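Local coordinates for SusD superfamily protein (Bacteroides fragilis NCTC 9343, PDB 3NQP), which probably binds sugars at the outer membrane as a SusD-family partner in glycan capture, although its own ligand is not established, at residues L236-V239 / L240-N244; L382-V385 / Y386-A390. All coordinates share one frame; numbering follows the deposited sequence.

Interaction 1: residues L236-V239 / L240-N244; sequences LESV and LNNYN. With EDO (1,2-ethanediol), chain H.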
loop_
_atom_site.group_PDB
_atom_site.type_symbol
_atom_site.label_atom_id
_atom_site.label_comp_id
_atom_site.label_asym_id
_atom_site.label_seq_id
_atom_site.Cartn_x
_atom_site.Cartn_y
_atom_site.Cartn_z
ATOM N N LEU A 236 -16.331 6.750 0.425
ATOM C CA LEU A 236 -15.356 7.102 1.472
ATOM C C LEU A 236 -16.038 7.775 2.664
ATOM O O LEU A 236 -15.649 7.544 3.811
ATOM C CB LEU A 236 -14.237 7.986 0.889
ATOM C CG LEU A 236 -13.373 7.224 -0.123
ATOM C CD1 LEU A 236 -12.734 8.172 -1.100
ATOM C CD2 LEU A 236 -12.312 6.324 0.587
ATOM N N GLU A 237 -17.039 8.627 2.401
ATOM C CA GLU A 237 -17.764 9.273 3.499
ATOM C C GLU A 237 -18.558 8.244 4.262
ATOM O O GLU A 237 -18.751 8.385 5.455
ATOM C CB GLU A 237 -18.705 10.417 3.018
ATOM C CG GLU A 237 -17.879 11.591 2.544
ATOM C CD GLU A 237 -18.633 12.819 2.165
ATOM O OE1 GLU A 237 -19.789 12.696 1.731
ATOM O OE2 GLU A 237 -18.007 13.898 2.258
ATOM N N SER A 238 -19.030 7.224 3.572
ATOM C CA SER A 238 -19.734 6.115 4.260
ATOM C C SER A 238 -18.807 5.409 5.247
ATOM O O SER A 238 -19.200 5.088 6.398
ATOM C CB SER A 238 -20.254 5.096 3.237
ATOM O OG SER A 238 -20.968 4.040 3.874
ATOM N N VAL A 239 -17.576 5.164 4.791
ATOM C CA VAL A 239 -16.558 4.610 5.665
ATOM C C VAL A 239 -16.349 5.486 6.888
ATOM O O VAL A 239 -16.296 4.956 8.006
ATOM C CB VAL A 239 -15.231 4.306 4.927
ATOM C CG1 VAL A 239 -14.143 3.844 5.939
ATOM C CG2 VAL A 239 -15.455 3.238 3.799
ATOM N N LEU A 240 -16.279 6.816 6.711
ATOM C CA LEU A 240 -16.084 7.689 7.870
ATOM C C LEU A 240 -17.272 7.649 8.816
ATOM O O LEU A 240 -17.091 7.830 10.051
ATOM C CB LEU A 240 -15.826 9.168 7.501
ATOM C CG LEU A 240 -14.538 9.554 6.785
ATOM C CD1 LEU A 240 -14.469 11.090 6.704
ATOM C CD2 LEU A 240 -13.297 8.932 7.494
ATOM N N ASN A 241 -18.487 7.439 8.272
ATOM C CA ASN A 241 -19.694 7.747 9.076
ATOM C C ASN A 241 -20.422 6.568 9.729
ATOM O O ASN A 241 -21.118 6.757 10.732
ATOM C CB ASN A 241 -20.702 8.585 8.251
ATOM C CG ASN A 241 -20.187 9.964 7.927
ATOM O OD1 ASN A 241 -19.189 10.393 8.478
ATOM N ND2 ASN A 241 -20.851 10.659 7.016
ATOM N N ASN A 242 -20.260 5.367 9.176
ATOM C CA ASN A 242 -21.182 4.263 9.392
ATOM C C ASN A 242 -20.572 3.027 10.062
ATOM O O ASN A 242 -21.227 2.012 10.169
ATOM C CB ASN A 242 -21.796 3.855 8.048
ATOM C CG ASN A 242 -22.622 4.962 7.425
ATOM O OD1 ASN A 242 -23.375 5.614 8.116
ATOM N ND2 ASN A 242 -22.461 5.198 6.104
ATOM N N TYR A 243 -19.315 3.106 10.484
ATOM C CA TYR A 243 -18.605 1.925 10.968
ATOM C C TYR A 243 -17.909 2.083 12.318
ATOM O O TYR A 243 -17.106 1.233 12.704
ATOM C CB TYR A 243 -17.581 1.454 9.894
ATOM C CG TYR A 243 -18.205 1.035 8.575
ATOM C CD1 TYR A 243 -18.609 -0.257 8.355
ATOM C CD2 TYR A 243 -18.363 1.950 7.540
ATOM C CE1 TYR A 243 -19.181 -0.629 7.149
ATOM C CE2 TYR A 243 -18.923 1.596 6.326
ATOM C CZ TYR A 243 -19.334 0.301 6.124
ATOM O OH TYR A 243 -19.873 -0.021 4.900
ATOM N N ASN A 244 -18.168 3.177 13.022
ATOM C CA ASN A 244 -17.559 3.409 14.316
ATOM C C ASN A 244 -16.058 3.498 14.299
ATOM O O ASN A 244 -15.419 3.195 15.294
ATOM C CB ASN A 244 -17.946 2.273 15.292
ATOM C CG ASN A 244 -19.428 2.211 15.550
ATOM O OD1 ASN A 244 -20.068 1.173 15.332
ATOM N ND2 ASN A 244 -19.996 3.337 15.964
HETATM C C1 EDO H . -19.202 13.711 5.625
HETATM O O1 EDO H . -20.291 13.501 6.529
HETATM C C2 EDO H . -17.877 13.771 6.380
HETATM O O2 EDO H . -17.702 12.550 7.112
HETATM O O HOH W 1 -16.986 4.886 10.664
#
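The Tyr243 ring turns its edge, not a face, to the last turn of the helix: the C=O group of Ser238 lies at that edge, with CD2 3.4 Å from Ser238 O, and Val239 O sits near the ring plane on the same rim. The ring reaches back under the helix end because CG stands beside the backbone N, opposite the carbonyl carbon (chi1 -62°). The amide of Asn242 is a second flat group. Its ND2 donates to Ser238 OG over 2.9 Å, with the hydroxyl oxygen lying in the amide plane and an N-H...O angle of 154°. The third, the amide of Asn241, on the protein surface, holds a 1,2-ethanediol, probably from the crystallisation liquor, by a bond at each end: ND2 gives to O1 of the diol and OD1 receives from O2.

All this surrounds the C-terminal end of helix 228-241, a clear case of how a helix end is finished. Ser238 O takes two backbone N-H groups, that of Asn242 at 3.0 Å with the donor tilted 18° from the carbonyl plane, and that of Asn241 from above the plane. Water 1 lies 2.7 Å from Val239 O, to which it probably donates, and accepts from Tyr243 N. Glu204 of helix 200-216 hydrogen-bonds both Ser238 OG and Tyr243 OH.

The carboxylate of Glu204, probably ionised, thus gathers two hydroxyls, one of them also gripped by an amide, while amide donors, and probably a water, satisfy carbonyls at the negative end of the helix dipole, which probably steadies the chain as it leaves the helix.

Interaction 2: residues L382-V385 / Y386-A390; sequences LPWV and YLTLA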
loop_
_atom_site.group_PDB
_atom_site.type_symbol
_atom_site.label_atom_id
_atom_site.label_comp_id
_atom_site.label_asym_id
_atom_site.label_seq_id
_atom_site.Cartn_x
_atom_site.Cartn_y
_atom_site.Cartn_z
ATOM N N LEU A 382 -7.991 4.716 8.770
ATOM C CA LEU A 382 -8.804 5.923 8.626
ATOM C C LEU A 382 -8.071 7.138 8.012
ATOM O O LEU A 382 -8.673 7.818 7.200
ATOM C CB LEU A 382 -9.455 6.289 9.980
ATOM C CG LEU A 382 -10.723 7.119 9.953
ATOM C CD1 LEU A 382 -11.825 6.286 9.183
ATOM C CD2 LEU A 382 -11.129 7.471 11.433
ATOM N N PRO A 383 -6.793 7.447 8.391
ATOM C CA PRO A 383 -6.165 8.601 7.741
ATOM C C PRO A 383 -6.021 8.477 6.205
ATOM O O PRO A 383 -5.962 9.506 5.496
ATOM C CB PRO A 383 -4.763 8.701 8.409
ATOM C CG PRO A 383 -4.951 8.057 9.767
ATOM C CD PRO A 383 -5.942 6.900 9.448
ATOM N N TRP A 384 -5.975 7.255 5.694
ATOM C CA TRP A 384 -6.034 7.043 4.229
ATOM C C TRP A 384 -7.364 7.575 3.693
ATOM O O TRP A 384 -7.409 8.185 2.623
ATOM C CB TRP A 384 -5.789 5.566 3.859
ATOM C CG TRP A 384 -5.907 5.274 2.377
ATOM C CD1 TRP A 384 -4.910 5.283 1.457
ATOM C CD2 TRP A 384 -7.082 4.920 1.690
ATOM N NE1 TRP A 384 -5.394 4.981 0.215
ATOM C CE2 TRP A 384 -6.739 4.767 0.328
ATOM C CE3 TRP A 384 -8.422 4.752 2.081
ATOM C CZ2 TRP A 384 -7.684 4.437 -0.649
ATOM C CZ3 TRP A 384 -9.336 4.393 1.138
ATOM C CH2 TRP A 384 -8.976 4.247 -0.210
ATOM N N VAL A 385 -8.446 7.356 4.431
ATOM C CA VAL A 385 -9.777 7.768 3.977
ATOM C C VAL A 385 -9.783 9.305 3.931
ATOM O O VAL A 385 -10.165 9.927 2.921
ATOM C CB VAL A 385 -10.946 7.156 4.809
ATOM C CG1 VAL A 385 -12.257 7.719 4.329
ATOM C CG2 VAL A 385 -10.942 5.560 4.776
ATOM N N TYR A 386 -9.274 9.909 4.994
ATOM C CA TYR A 386 -9.140 11.347 5.015
ATOM C C TYR A 386 -8.307 11.951 3.872
ATOM O O TYR A 386 -8.729 12.936 3.280
ATOM C CB TYR A 386 -8.508 11.822 6.339
ATOM C CG TYR A 386 -9.250 11.572 7.635
ATOM C CD1 TYR A 386 -10.636 11.597 7.715
ATOM C CD2 TYR A 386 -8.526 11.487 8.838
ATOM C CE1 TYR A 386 -11.287 11.410 8.939
ATOM C CE2 TYR A 386 -9.168 11.295 10.040
ATOM C CZ TYR A 386 -10.542 11.290 10.088
ATOM O OH TYR A 386 -11.149 11.114 11.280
ATOM N N LEU A 387 -7.112 11.413 3.592
ATOM C CA LEU A 387 -6.258 12.024 2.557
ATOM C C LEU A 387 -6.791 11.739 1.146
ATOM O O LEU A 387 -6.561 12.513 0.220
ATOM C CB LEU A 387 -4.790 11.629 2.758
ATOM C CG LEU A 387 -4.213 12.250 4.069
ATOM C CD1 LEU A 387 -2.870 11.641 4.336
ATOM C CD2 LEU A 387 -4.149 13.782 4.006
ATOM N N THR A 388 -7.513 10.642 0.993
ATOM C CA THR A 388 -8.177 10.324 -0.259
ATOM C C THR A 388 -9.350 11.331 -0.501
ATOM O O THR A 388 -9.528 11.837 -1.624
ATOM C CB THR A 388 -8.605 8.807 -0.320
ATOM O OG1 THR A 388 -7.487 7.942 -0.005
ATOM C CG2 THR A 388 -9.100 8.445 -1.704
ATOM N N LEU A 389 -10.121 11.642 0.547
ATOM C CA LEU A 389 -11.174 12.664 0.484
ATOM C C LEU A 389 -10.581 14.044 0.287
ATOM O O LEU A 389 -11.166 14.866 -0.402
ATOM C CB LEU A 389 -12.031 12.626 1.751
ATOM C CG LEU A 389 -13.073 11.507 1.789
ATOM C CD1 LEU A 389 -13.660 11.293 3.175
ATOM C CD2 LEU A 389 -14.154 11.761 0.783
ATOM N N ALA A 390 -9.393 14.300 0.852
ATOM C CA ALA A 390 -8.691 15.554 0.565
ATOM C C ALA A 390 -8.389 15.708 -0.946
ATOM O O ALA A 390 -8.534 16.803 -1.530
ATOM C CB ALA A 390 -7.415 15.670 1.387
#
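Thr388 folds its hydroxyl back onto Trp384, one turn earlier, and meets both its backbone and its ring. With OG1 beside the backbone N (chi1 -51°), the hydroxyl donates to Trp384 O across a short 2.6 Å. That carbonyl also takes the backbone N-H of Thr388, and the two donors arrive from opposite faces of its plane, so a single oxygen is gripped twice by one residue. OG1 also lies 3.3 Å above the indole plane, over the centre of the ring system. The indole is brought there by its own torsions: CG is swung away from the backbone N (chi1 177°) and the indole plane is turned nearly at right angles to the plane through CA, CB and CG (chi2 92°). Outside the helix, the ring of Tyr380 in the preceding strand meets the indole, and Gln451 accepts a weak hydrogen bond from NE1.

Residues 382-390 form the first turns of helix 382-396, which starts directly after strand 377-381 and is one of the packed helices of the TPR-related SusD fold. Ordinary i to i+4 bonds hold the backbone, such as Leu389 N to Val385 O at 2.9 Å.

On another side of the helix, Leu382 and Tyr386 cross at an angle, and Leu382 CD2 comes 3.6 Å from Tyr386 OH. Leu382 O lies over one face of the phenol ring, offset toward its rim, while its carbonyl receives Tyr386 N-H at 3.1 Å. Val385 and Leu389 run side by side in the same direction, CG1 of the valine 4.0 Å from CD1 of the leucine.

From the N terminus, interaction 1 comes first, finishing helix 228-241 and releasing the chain into the following loop; interaction 2 comes well over a hundred residues later, opening helix 382-396 straight after strand 377-381. Each joins two adjoining segments, through residues three to five positions apart, so neither closes a long loop, and they lie in series without nesting or crossing. In space interactions 1 and 2 meet, their centres about 11 Å apart. Leu240 bridges them: its CD2 packs 3.5 Å from Val385 CG1 and equally close to Leu382 CD1 and Tyr386 CE1. The end of one helix therefore rests against the start of the other, while helix 200-216 touches both, joining three helices of the fold.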